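Long-range contact in alpha-L-arabinofuranosidase B (PDB 6SXT), which hydrolytically releases terminal non-reducing alpha-L-arabinofuranosyl residues from arabinan, arabinoxylan and arabinogalactan, with a retaining catalytic domain joined to an arabinose-binding domain: residues K369-A381 with S387-R399. Residues are numbered along the deposited sequence; the frame is centred on the assembly and turned at random.
Sequences KEEASWTVVTGLA and SFESVDTPGSYIR
Ile398 lays its CD1 on one face of the Trp374 indole, 3.7 Å from the centroid of the six-membered ring and 9° off its normal, a CH-pi contact; CZ3 of Trp374 also reaches CA of Ser390 at 3.7 Å. The Tyr397 ring is met over its centre by Leu380 CD1, 4.1 Å from the centroid, while CG2 of Val377 touches its edge and Glu389 CG lies over the opposite face, offset toward the rim. Two antiparallel hydrogen-bonded pairs, Thr375 with Glu389 and Val377 with Ser387, zip strands 374-378 and 386-390 into a beta hairpin of the beta-trefoil arabinose-binding domain. Its bonds include Thr375 N to Glu389 O at 2.8 Å and Val377 N to Ser387 O at 2.9 Å. Near the turn, with OG of Ser387 anti to its own carbonyl carbon (chi1 -61°), that oxygen accepts from Leu380 N at 3.0 Å and also bonds Ala420 O. Further out, Ile348 O holds the indole through NE1. The extended Glu389 side chain reaches Gly395 N with the anti lone pair of OE2 (2.8 Å), tying the strand to the type II turn Thr393-Ser396.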
loop_
_atom_site.group_PDB
_atom_site.type_symbol
_atom_site.label_atom_id
_atom_site.label_comp_id
_atom_site.label_asym_id
_atom_site.label_seq_id
_atom_site.Cartn_x
_atom_site.Cartn_y
_atom_site.Cartn_z
ATOM N N LYS A 369 -35.942 -7.946 -8.031
ATOM C CA LYS A 369 -35.873 -6.520 -7.660
ATOM C C LYS A 369 -35.091 -6.343 -6.373
ATOM O O LYS A 369 -34.254 -5.409 -6.283
ATOM C CB LYS A 369 -37.248 -5.883 -7.550
ATOM C CG LYS A 369 -37.901 -5.734 -8.913
ATOM C CD LYS A 369 -39.245 -5.085 -8.810
ATOM C CE LYS A 369 -39.890 -4.839 -10.145
ATOM N NZ LYS A 369 -41.195 -4.188 -9.910
ATOM N N GLU A 370 -35.322 -7.199 -5.390
ATOM C CA GLU A 370 -34.593 -7.104 -4.113
ATOM C C GLU A 370 -33.120 -7.482 -4.334
ATOM O O GLU A 370 -32.233 -6.874 -3.653
ATOM C CB GLU A 370 -35.208 -8.014 -3.049
ATOM C CG GLU A 370 -36.575 -7.599 -2.599
ATOM C CD GLU A 370 -37.054 -8.598 -1.543
ATOM O OE1 GLU A 370 -36.235 -9.380 -1.041
ATOM O OE2 GLU A 370 -38.280 -8.568 -1.216
ATOM N N GLU A 371 -32.835 -8.484 -5.146
ATOM C CA GLU A 371 -31.460 -8.953 -5.450
ATOM C C GLU A 371 -30.676 -7.859 -6.209
ATOM O O GLU A 371 -29.435 -7.899 -6.175
ATOM C CB GLU A 371 -31.504 -10.247 -6.219
ATOM C CG GLU A 371 -31.991 -11.405 -5.326
ATOM C CD GLU A 371 -32.354 -12.640 -6.113
ATOM O OE1 GLU A 371 -32.642 -12.542 -7.339
ATOM O OE2 GLU A 371 -32.381 -13.696 -5.494
ATOM N N ALA A 372 -31.382 -6.961 -6.863
ATOM C CA ALA A 372 -30.765 -5.829 -7.619
ATOM C C ALA A 372 -30.823 -4.544 -6.806
ATOM O O ALA A 372 -30.673 -3.459 -7.413
ATOM C CB ALA A 372 -31.462 -5.668 -8.918
ATOM N N SER A 373 -31.108 -4.625 -5.514
ATOM C CA SER A 373 -31.192 -3.441 -4.645
ATOM C C SER A 373 -30.179 -3.590 -3.523
ATOM O O SER A 373 -30.014 -4.695 -2.965
ATOM C CB SER A 373 -32.609 -3.209 -4.125
ATOM O OG SER A 373 -33.451 -3.034 -5.234
ATOM N N TRP A 374 -29.500 -2.488 -3.173
ATOM C CA TRP A 374 -28.329 -2.504 -2.263
ATOM C C TRP A 374 -28.426 -1.349 -1.283
ATOM O O TRP A 374 -28.603 -0.192 -1.710
ATOM C CB TRP A 374 -27.049 -2.429 -3.106
ATOM C CG TRP A 374 -26.932 -3.546 -4.096
ATOM C CD1 TRP A 374 -27.318 -3.539 -5.404
ATOM C CD2 TRP A 374 -26.560 -4.890 -3.799
ATOM N NE1 TRP A 374 -27.098 -4.756 -5.968
ATOM C CE2 TRP A 374 -26.656 -5.613 -5.001
ATOM C CE3 TRP A 374 -26.095 -5.531 -2.647
ATOM C CZ2 TRP A 374 -26.298 -6.953 -5.091
ATOM C CZ3 TRP A 374 -25.770 -6.858 -2.728
ATOM C CH2 TRP A 374 -25.875 -7.557 -3.939
ATOM N N THR A 375 -28.359 -1.628 -0.005
ATOM C CA THR A 375 -28.284 -0.624 1.055
ATOM C C THR A 375 -26.804 -0.219 1.181
ATOM O O THR A 375 -25.967 -1.064 1.450
ATOM C CB THR A 375 -28.823 -1.131 2.379
ATOM O OG1 THR A 375 -30.149 -1.668 2.138
ATOM C CG2 THR A 375 -28.850 -0.009 3.395
ATOM N N VAL A 376 -26.566 1.059 1.021
ATOM C CA VAL A 376 -25.167 1.575 1.115
ATOM C C VAL A 376 -24.912 1.894 2.571
ATOM O O VAL A 376 -25.746 2.557 3.236
ATOM C CB VAL A 376 -24.966 2.788 0.192
ATOM C CG1 VAL A 376 -23.468 3.148 0.166
ATOM C CG2 VAL A 376 -25.418 2.496 -1.212
ATOM N N VAL A 377 -23.820 1.396 3.121
ATOM C CA VAL A 377 -23.484 1.681 4.517
ATOM C C VAL A 377 -22.040 2.197 4.581
ATOM O O VAL A 377 -21.238 1.939 3.671
ATOM C CB VAL A 377 -23.680 0.471 5.409
ATOM C CG1 VAL A 377 -25.083 -0.145 5.230
ATOM C CG2 VAL A 377 -22.658 -0.571 5.230
ATOM N N THR A 378 -21.741 2.831 5.679
ATOM C CA THR A 378 -20.354 3.266 5.956
ATOM C C THR A 378 -19.425 2.083 5.729
ATOM O O THR A 378 -19.633 0.950 6.225
ATOM C CB THR A 378 -20.230 3.843 7.362
ATOM O OG1 THR A 378 -21.213 4.861 7.434
ATOM C CG2 THR A 378 -18.838 4.398 7.608
ATOM N N GLY A 379 -18.303 2.355 5.031
ATOM C CA GLY A 379 -17.346 1.296 4.715
ATOM C C GLY A 379 -16.887 0.567 5.948
ATOM O O GLY A 379 -16.463 1.194 6.966
ATOM N N LEU A 380 -16.892 -0.738 5.858
ATOM C CA LEU A 380 -16.586 -1.581 7.023
ATOM C C LEU A 380 -15.121 -1.410 7.428
ATOM O O LEU A 380 -14.848 -1.619 8.627
ATOM C CB LEU A 380 -16.934 -3.025 6.710
ATOM C CG LEU A 380 -18.446 -3.304 6.577
ATOM C CD1 LEU A 380 -18.659 -4.680 6.099
ATOM C CD2 LEU A 380 -19.133 -3.113 7.929
ATOM N N ALA A 381 -14.210 -1.206 6.475
ATOM C CA ALA A 381 -12.771 -1.033 6.828
ATOM C C ALA A 381 -12.278 0.401 6.695
ATOM O O ALA A 381 -11.122 0.664 7.093
ATOM C CB ALA A 381 -11.928 -1.932 5.978
ATOM N N SER A 387 -19.764 0.155 1.951
ATOM C CA SER A 387 -20.027 -1.281 1.790
ATOM C C SER A 387 -21.488 -1.433 1.319
ATOM O O SER A 387 -22.293 -0.532 1.619
ATOM C CB SER A 387 -19.746 -2.025 3.066
ATOM O OG SER A 387 -18.360 -1.903 3.476
ATOM N N PHE A 388 -21.752 -2.472 0.540
ATOM C CA PHE A 388 -23.039 -2.652 -0.164
ATOM C C PHE A 388 -23.739 -3.883 0.405
ATOM O O PHE A 388 -23.233 -4.980 0.285
ATOM C CB PHE A 388 -22.787 -2.765 -1.656
ATOM C CG PHE A 388 -22.231 -1.478 -2.213
ATOM C CD1 PHE A 388 -23.076 -0.495 -2.669
ATOM C CD2 PHE A 388 -20.879 -1.212 -2.159
ATOM C CE1 PHE A 388 -22.592 0.726 -3.106
ATOM C CE2 PHE A 388 -20.394 0.008 -2.616
ATOM C CZ PHE A 388 -21.246 0.962 -3.087
ATOM N N GLU A 389 -24.792 -3.625 1.161
ATOM C CA GLU A 389 -25.550 -4.667 1.899
ATOM C C GLU A 389 -26.754 -5.088 1.046
ATOM O O GLU A 389 -27.449 -4.256 0.509
ATOM C CB GLU A 389 -26.035 -4.092 3.224
ATOM C CG GLU A 389 -26.709 -5.143 4.094
ATOM C CD GLU A 389 -27.287 -4.545 5.341
ATOM O OE1 GLU A 389 -27.327 -3.312 5.411
ATOM O OE2 GLU A 389 -27.512 -5.281 6.277
ATOM N N SER A 390 -26.953 -6.388 0.912
ATOM C CA SER A 390 -28.101 -6.985 0.189
ATOM C C SER A 390 -29.419 -6.561 0.853
ATOM O O SER A 390 -29.529 -6.546 2.095
ATOM C CB SER A 390 -27.956 -8.466 0.141
ATOM O OG SER A 390 -29.159 -9.054 -0.395
ATOM N N VAL A 391 -30.387 -6.188 0.013
ATOM C CA VAL A 391 -31.750 -5.879 0.500
ATOM C C VAL A 391 -32.458 -7.206 0.887
ATOM O O VAL A 391 -33.065 -7.227 1.940
ATOM C CB VAL A 391 -32.525 -5.054 -0.527
ATOM C CG1 VAL A 391 -34.051 -5.133 -0.317
ATOM C CG2 VAL A 391 -32.040 -3.615 -0.442
ATOM N N ASP A 392 -32.333 -8.236 0.081
ATOM C CA ASP A 392 -33.055 -9.522 0.369
ATOM C C ASP A 392 -32.341 -10.276 1.479
ATOM O O ASP A 392 -33.016 -11.040 2.192
ATOM C CB ASP A 392 -33.120 -10.423 -0.843
ATOM C CG ASP A 392 -31.756 -10.720 -1.433
ATOM O OD1 ASP A 392 -31.250 -9.799 -2.154
ATOM O OD2 ASP A 392 -31.266 -11.865 -1.268
ATOM N N THR A 393 -31.029 -10.034 1.680
ATOM C CA THR A 393 -30.200 -10.759 2.674
ATOM C C THR A 393 -29.469 -9.766 3.579
ATOM O O THR A 393 -28.272 -9.539 3.424
ATOM C CB THR A 393 -29.288 -11.782 2.007
ATOM O OG1 THR A 393 -29.962 -12.604 1.063
ATOM C CG2 THR A 393 -28.623 -12.668 3.009
ATOM N N PRO A 394 -30.164 -9.130 4.529
ATOM C CA PRO A 394 -29.549 -8.169 5.423
ATOM C C PRO A 394 -28.426 -8.854 6.202
ATOM O O PRO A 394 -28.465 -10.065 6.460
ATOM C CB PRO A 394 -30.613 -7.697 6.388
ATOM C CG PRO A 394 -31.919 -8.231 5.816
ATOM C CD PRO A 394 -31.616 -9.270 4.774
ATOM N N GLY A 395 -27.363 -8.080 6.474
ATOM C CA GLY A 395 -26.182 -8.645 7.133
ATOM C C GLY A 395 -25.178 -9.232 6.189
ATOM O O GLY A 395 -24.077 -9.604 6.657
ATOM N N SER A 396 -25.516 -9.335 4.912
ATOM C CA SER A 396 -24.621 -9.841 3.851
ATOM C C SER A 396 -24.225 -8.670 2.950
ATOM O O SER A 396 -25.051 -7.806 2.696
ATOM C CB SER A 396 -25.184 -10.978 3.094
ATOM O OG SER A 396 -25.246 -12.100 3.972
ATOM N N TYR A 397 -22.947 -8.675 2.550
ATOM C CA TYR A 397 -22.348 -7.579 1.768
ATOM C C TYR A 397 -21.598 -8.148 0.583
ATOM O O TYR A 397 -21.083 -9.232 0.599
ATOM C CB TYR A 397 -21.368 -6.786 2.638
ATOM C CG TYR A 397 -21.965 -6.143 3.847
ATOM C CD1 TYR A 397 -22.173 -6.893 4.997
ATOM C CD2 TYR A 397 -22.339 -4.808 3.855
ATOM C CE1 TYR A 397 -22.726 -6.329 6.123
ATOM C CE2 TYR A 397 -22.874 -4.220 4.989
ATOM C CZ TYR A 397 -23.057 -4.991 6.117
ATOM O OH TYR A 397 -23.589 -4.396 7.225
ATOM N N ILE A 398 -21.471 -7.328 -0.455
ATOM C CA ILE A 398 -20.594 -7.608 -1.604
ATOM C C ILE A 398 -19.143 -7.574 -1.100
ATOM O O ILE A 398 -18.744 -6.578 -0.481
ATOM C CB ILE A 398 -20.811 -6.608 -2.748
ATOM C CG1 ILE A 398 -22.288 -6.601 -3.196
ATOM C CG2 ILE A 398 -19.854 -6.977 -3.866
ATOM C CD1 ILE A 398 -22.584 -5.728 -4.389
ATOM N N ARG A 399 -18.427 -8.662 -1.323
ATOM C CA ARG A 399 -17.002 -8.779 -0.927
ATOM C C ARG A 399 -16.274 -9.451 -2.064
ATOM O O ARG A 399 -16.830 -10.286 -2.802
ATOM C CB ARG A 399 -16.861 -9.506 0.411
ATOM C CG ARG A 399 -17.301 -10.973 0.386
ATOM C CD ARG A 399 -16.250 -11.956 -0.063
ATOM N NE ARG A 399 -15.136 -12.040 0.847
ATOM C CZ ARG A 399 -15.139 -12.655 2.016
ATOM N NH1 ARG A 399 -16.177 -13.408 2.390
ATOM N NH2 ARG A 399 -14.125 -12.531 2.854
HETATM O O HOH W 1 -29.510 -7.570 -2.812
HETATM O O HOH W 2 -30.171 -4.152 3.335
#